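Local atomic coordinates of pheromone from Euplotes raikovi Er-13 (Euplotes raikovi, PDB entry 6E6N), a protein that probably acts as a secreted mating pheromone, a small disulfide-linked signalling protein through which cells of this ciliate recognise one another. Residues A[25-28]-A[29-33]; A[4-8]-A[9-13]. All coordinates share one frame; numbering follows the deposited sequence. Where two conformers were deposited one is given.

Overall arrangement
The 38-residue chain folds into a compact bundle of three helices, 2-8, 13-20 and 24-37, held together by three disulfides. Interaction 2 comes first along the chain, where helix 2-8 ends and the loop to helix 13-20 begins; interaction 1 follows, two successive turns within helix 24-37. Their centres lie about 9 Å apart, on opposite sides of the chain's centre, yet the two meet: C30 SG sits 3.8 Å from A7 CB, and L31 CD2 is 3.8 Å from E13 CG. Each brings a cysteine to a different disulfide, C10 to C38 and C30 to C16, so disulfides and helix packing together join the parts of this small fold.

Interaction 1 (A[25-28]-A[29-33]); sequences EATM and GCLMY
The flat peptide carbonyls of E25, A26, T27 and M28 are met at their oxygens by the N-H groups of G29 to M32, successive rungs of the alpha-helix 24-37, the last and longest helix of the three-helix bundle. L31 N reaches T27 O at 3.0 Å, tilted 18° from the carbonyl plane, whereas M32 N approaches M28 O almost head-on, with a C=O...N angle of 167°. G29 N and C30 N bind E25 O and A26 O in the same tilted manner as L31. L31 CG comes within 3.4 Å of T27 O, and farther out the methyls T27 CG2 and L31 CD1 are loosely apposed at 4.3 Å.

One side of the helix faces the other two helices. C30 points inward, touching C3 of helix 2-8, while T27 and L31 lean on helix 13-20; T27 OG1 is hydrogen-bonded to D23 O. On the exposed side M28 leaves its backbone with CG anti to N (chi1 175°) and then bends twice, which brings the sulfur over beside the next turn. Both methionines are modelled in two conformers, so the contact made there is tentative: M28 SD lies 3.6 Å from M32 CG.

Interaction 2 (A[4-8]-A[9-13]); sequences AIAAQ and QCTNE
The Q8 and Q9 side chains meet through their amides: Q9 NE2 donates to Q8 OE1 at 2.7 Å, lying in the carbonyl plane of Q8, although the oxygen sits 22° out of the plane of the Q9 amide. The two planes are turned 38° against each other. Behind this surface pair, Q9 CG rests 3.1 Å from I5 O, the oxygen that also takes the Q9 N-H in the last regular bond of helix 2-8.

Beyond Q9 the chain turns through positive phi at C10, ending the helix in a Schellman motif. T11 N donates to A6 O at 3.2 Å, and C10 N reaches A7 O at 2.9 Å from well above its carbonyl plane. The hydrophobic contact that commonly accompanies this motif is present as well, A6 CB against T11 CG2 at 3.9 Å. With OG1 anti to the backbone N (chi1 -166°), the methyl CG2 of T11 falls between N and the carbonyl carbon, where it also comes close to A6 O, at 3.2 Å. In the next shell T11 leans on C16 and C30, and A6 touches A19; N12, the N-cap residue of helix 13-20, accepts the G15 N-H with its OD1.

Interaction 1 (A[25-28]-A[29-33])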
ATOM      1  N   GLU A  25      -0.088   7.871  -6.468  1.00 18.84           N
ATOM      2  CA  GLU A  25       0.902   8.299  -5.517  1.00 20.64           C
ATOM      3  C   GLU A  25       0.863   7.490  -4.201  1.00 17.97           C
ATOM      4  O   GLU A  25       1.891   6.939  -3.700  1.00 17.42           O
ATOM      5  CB  GLU A  25       0.591   9.761  -5.269  1.00 23.72           C
ATOM      6  CG  GLU A  25       1.482  10.508  -4.390  1.00 25.41           C
ATOM      7  CD  GLU A  25       1.056  11.980  -4.381  1.00 24.88           C
ATOM      8  OE1 GLU A  25       0.172  12.283  -3.529  1.00 27.37           O
ATOM      9  OE2 GLU A  25       1.568  12.818  -5.144  1.00 28.10           O
ATOM     10  N   ALA A  26      -0.323   7.341  -3.627  1.00 16.57           N
ATOM     11  CA  ALA A  26      -0.456   6.507  -2.441  1.00 16.22           C
ATOM     12  C   ALA A  26      -0.149   5.054  -2.694  1.00 15.68           C
ATOM     13  O   ALA A  26       0.448   4.345  -1.862  1.00 15.04           O
ATOM     14  CB  ALA A  26      -1.877   6.678  -1.870  1.00 17.44           C
ATOM     15  N   THR A  27      -0.566   4.561  -3.859  1.00 15.02           N
ATOM     16  CA  THR A  27      -0.288   3.177  -4.188  1.00 14.12           C
ATOM     17  C   THR A  27       1.240   2.911  -4.184  1.00 14.18           C
ATOM     18  O   THR A  27       1.711   1.924  -3.673  1.00 14.22           O
ATOM     19  CB  THR A  27      -0.897   2.797  -5.564  1.00 14.91           C
ATOM     20  OG1 THR A  27      -2.316   3.006  -5.521  1.00 16.61           O
ATOM     21  CG2 THR A  27      -0.615   1.345  -5.942  1.00 15.17           C
ATOM     22  N   MET A  28       1.948   3.824  -4.853  0.60 13.57           N
ATOM     23  CA  MET A  28       3.425   3.783  -4.902  0.60 13.76           C
ATOM     24  C   MET A  28       3.980   3.759  -3.490  0.60 14.71           C
ATOM     25  O   MET A  28       4.795   2.901  -3.174  0.60 15.73           O
ATOM     26  CB  MET A  28       3.915   4.943  -5.736  0.60 12.88           C
ATOM     27  CG  MET A  28       5.443   5.120  -5.783  0.60 13.80           C
ATOM     28  SD  MET A  28       6.121   6.054  -4.354  0.60 14.64           S
ATOM     29  CE  MET A  28       5.380   7.667  -4.643  0.60 16.26           C
ATOM     30  N   GLY A  29       3.475   4.626  -2.600  1.00 16.02           N
ATOM     31  CA  GLY A  29       3.954   4.645  -1.180  1.00 17.24           C
ATOM     32  C   GLY A  29       3.741   3.335  -0.464  1.00 17.35           C
ATOM     33  O   GLY A  29       4.597   2.873   0.299  1.00 17.93           O
ATOM     34  N   CYS A  30       2.582   2.744  -0.719  1.00 14.24           N
ATOM     35  CA  CYS A  30       2.281   1.492  -0.108  1.00 15.15           C
ATOM     36  C   CYS A  30       3.232   0.392  -0.561  1.00 15.10           C
ATOM     37  O   CYS A  30       3.759  -0.359   0.262  1.00 16.12           O
ATOM     38  CB  CYS A  30       0.842   1.133  -0.389  1.00 13.37           C
ATOM     39  SG  CYS A  30       0.190  -0.410   0.378  1.00 15.15           S
ATOM     40  N   LEU A  31       3.491   0.330  -1.877  1.00 15.60           N
ATOM     41  CA  LEU A  31       4.424  -0.656  -2.414  1.00 16.22           C
ATOM     42  C   LEU A  31       5.852  -0.487  -1.885  1.00 17.74           C
ATOM     43  O   LEU A  31       6.477  -1.456  -1.435  1.00 19.62           O
ATOM     44  CB  LEU A  31       4.383  -0.588  -3.926  1.00 17.11           C
ATOM     45  CG  LEU A  31       3.073  -1.080  -4.610  1.00 16.39           C
ATOM     46  CD1 LEU A  31       3.131  -0.703  -6.084  1.00 19.17           C
ATOM     47  CD2 LEU A  31       2.892  -2.587  -4.396  1.00 18.67           C
ATOM     48  N   MET A  32       6.326   0.761  -1.879  1.00 17.83           N
ATOM     49  CA  MET A  32       7.653   1.097  -1.328  0.50 20.19           C
ATOM     50  C   MET A  32       7.719   0.617   0.130  1.00 19.86           C
ATOM     51  O   MET A  32       8.656  -0.002   0.555  1.00 23.67           O
ATOM     52  CB  MET A  32       7.910   2.609  -1.385  0.50 21.90           C
ATOM     53  CG  MET A  32       7.862   3.283  -2.750  0.50 24.33           C
ATOM     54  SD  MET A  32       9.409   3.163  -3.610  0.50 26.79           S
ATOM     55  CE  MET A  32      10.528   2.762  -2.294  0.50 29.47           C
ATOM     56  N   TYR A  33       6.670   0.915   0.897  1.00 18.03           N
ATOM     57  CA  TYR A  33       6.618   0.514   2.300  1.00 17.94           C
ATOM     58  C   TYR A  33       6.704  -0.968   2.472  1.00 17.74           C
ATOM     59  O   TYR A  33       7.522  -1.453   3.283  1.00 19.31           O
ATOM     60  CB  TYR A  33       5.386   1.070   2.991  1.00 16.25           C
ATOM     61  CG  TYR A  33       5.391   0.737   4.492  1.00 16.46           C
ATOM     62  CD1 TYR A  33       6.132   1.495   5.365  1.00 16.66           C
ATOM     63  CD2 TYR A  33       4.770  -0.388   4.976  1.00 16.28           C
ATOM     64  CE1 TYR A  33       6.243   1.161   6.714  1.00 17.44           C
ATOM     65  CE2 TYR A  33       4.851  -0.722   6.346  1.00 17.77           C
ATOM     66  CZ  TYR A  33       5.596   0.084   7.204  1.00 17.52           C
ATOM     67  OH  TYR A  33       5.715  -0.244   8.530  1.00 19.50           O
TER

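Interaction 2 (A[4-8]-A[9-13])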
ATOM      1  N   ALA A   4      -2.876   3.686   4.126  1.00 14.65           N
ATOM      2  CA  ALA A   4      -1.918   3.597   5.239  1.00 15.22           C
ATOM      3  C   ALA A   4      -2.166   2.339   6.086  1.00 14.91           C
ATOM      4  O   ALA A   4      -1.223   1.650   6.493  1.00 16.76           O
ATOM      5  CB  ALA A   4      -1.982   4.822   6.116  1.00 17.55           C
ATOM      6  N   ILE A   5      -3.451   1.985   6.296  1.00 14.75           N
ATOM      7  CA  ILE A   5      -3.745   0.811   7.039  1.00 15.51           C
ATOM      8  C   ILE A   5      -3.226  -0.444   6.313  1.00 16.43           C
ATOM      9  O   ILE A   5      -2.602  -1.316   6.914  1.00 16.60           O
ATOM     10  CB  ILE A   5      -5.280   0.709   7.349  1.00 14.56           C
ATOM     11  CG1 ILE A   5      -5.692   1.786   8.345  1.00 16.09           C
ATOM     12  CG2 ILE A   5      -5.667  -0.679   7.859  1.00 16.38           C
ATOM     13  CD1 ILE A   5      -7.190   1.984   8.402  1.00 17.69           C
ATOM     14  N   ALA A   6      -3.443  -0.513   5.005  1.00 14.07           N
ATOM     15  CA  ALA A   6      -2.972  -1.677   4.225  1.00 14.54           C
ATOM     16  C   ALA A   6      -1.487  -1.840   4.304  1.00 14.19           C
ATOM     17  O   ALA A   6      -0.972  -2.925   4.506  1.00 15.68           O
ATOM     18  CB  ALA A   6      -3.465  -1.524   2.770  1.00 15.02           C
ATOM     19  N   ALA A   7      -0.752  -0.712   4.135  1.00 14.72           N
ATOM     20  CA  ALA A   7       0.699  -0.727   4.210  1.00 15.26           C
ATOM     21  C   ALA A   7       1.161  -1.185   5.601  1.00 15.24           C
ATOM     22  O   ALA A   7       2.072  -2.055   5.678  1.00 17.08           O
ATOM     23  CB  ALA A   7       1.290   0.631   3.851  1.00 16.32           C
ATOM     24  N   GLN A   8       0.549  -0.669   6.662  1.00 17.00           N
ATOM     25  CA  GLN A   8       1.057  -0.903   7.997  1.00 17.24           C
ATOM     26  C   GLN A   8       0.860  -2.368   8.354  1.00 19.28           C
ATOM     27  O   GLN A   8       1.682  -2.967   9.054  1.00 20.13           O
ATOM     28  CB  GLN A   8       0.340  -0.010   9.015  1.00 18.05           C
ATOM     29  CG  GLN A   8       0.804  -0.258  10.430  1.00 20.07           C
ATOM     30  CD  GLN A   8       0.195  -1.407  11.182  1.00 22.43           C
ATOM     31  OE1 GLN A   8      -0.874  -1.927  10.836  1.00 25.12           O
ATOM     32  NE2 GLN A   8       0.855  -1.771  12.276  1.00 24.66           N
ATOM     33  N   GLN A   9      -0.231  -2.933   7.842  1.00 19.42           N
ATOM     34  CA  GLN A   9      -0.571  -4.333   8.028  1.00 22.23           C
ATOM     35  C   GLN A   9       0.270  -5.288   7.134  1.00 21.75           C
ATOM     36  O   GLN A   9       0.113  -6.492   7.239  1.00 22.97           O
ATOM     37  CB  GLN A   9      -2.082  -4.477   7.714  1.00 26.90           C
ATOM     38  CG  GLN A   9      -2.992  -3.812   8.742  1.00 31.48           C
ATOM     39  CD  GLN A   9      -3.041  -4.584  10.027  1.00 37.12           C
ATOM     40  OE1 GLN A   9      -3.447  -5.750  10.028  1.00 40.88           O
ATOM     41  NE2 GLN A   9      -2.611  -3.961  11.138  1.00 38.84           N
ATOM     42  N   CYS A  10       1.197  -4.771   6.328  1.00 20.01           N
ATOM     43  CA  CYS A  10       2.000  -5.631   5.470  1.00 20.38           C
ATOM     44  C   CYS A  10       1.172  -6.478   4.522  1.00 21.49           C
ATOM     45  O   CYS A  10       1.349  -7.712   4.379  1.00 22.39           O
ATOM     46  CB  CYS A  10       3.034  -6.423   6.287  1.00 23.54           C
ATOM     47  SG  CYS A  10       4.363  -5.386   7.022  1.00 26.24           S
ATOM     48  N   THR A  11       0.224  -5.807   3.886  1.00 18.94           N
ATOM     49  CA  THR A  11      -0.499  -6.387   2.751  1.00 17.77           C
ATOM     50  C   THR A  11       0.454  -6.728   1.664  1.00 17.63           C
ATOM     51  O   THR A  11       1.650  -6.488   1.734  1.00 18.80           O
ATOM     52  CB  THR A  11      -1.583  -5.374   2.297  1.00 17.24           C
ATOM     53  OG1 THR A  11      -2.529  -6.006   1.424  1.00 18.62           O
ATOM     54  CG2 THR A  11      -0.968  -4.188   1.516  1.00 16.62           C
ATOM     55  N   ASN A  12      -0.073  -7.386   0.633  1.00 17.94           N
ATOM     56  CA  ASN A  12       0.737  -7.741  -0.512  1.00 18.08           C
ATOM     57  C   ASN A  12       0.524  -6.705  -1.620  1.00 16.81           C
ATOM     58  O   ASN A  12      -0.171  -5.671  -1.450  1.00 16.00           O
ATOM     59  CB  ASN A  12       0.449  -9.161  -0.963  1.00 20.76           C
ATOM     60  CG  ASN A  12      -0.978  -9.414  -1.344  1.00 20.12           C
ATOM     61  OD1 ASN A  12      -1.764  -8.493  -1.547  1.00 20.74           O
ATOM     62  ND2 ASN A  12      -1.343 -10.713  -1.399  1.00 23.30           N
ATOM     63  N   GLU A  13       1.086  -6.931  -2.765  1.00 19.13           N
ATOM     64  CA  GLU A  13       1.096  -5.924  -3.801  1.00 18.88           C
ATOM     65  C   GLU A  13      -0.286  -5.635  -4.381  1.00 19.54           C
ATOM     66  O   GLU A  13      -0.667  -4.462  -4.534  1.00 19.09           O
ATOM     67  CB  GLU A  13       2.018  -6.329  -4.942  1.00 20.28           C
ATOM     68  CG  GLU A  13       3.497  -6.342  -4.548  1.00 21.50           C
ATOM     69  CD  GLU A  13       3.950  -7.545  -3.722  1.00 21.97           C
ATOM     70  OE1 GLU A  13       3.203  -8.516  -3.489  1.00 23.59           O
ATOM     71  OE2 GLU A  13       5.084  -7.439  -3.257  1.00 26.68           O
TER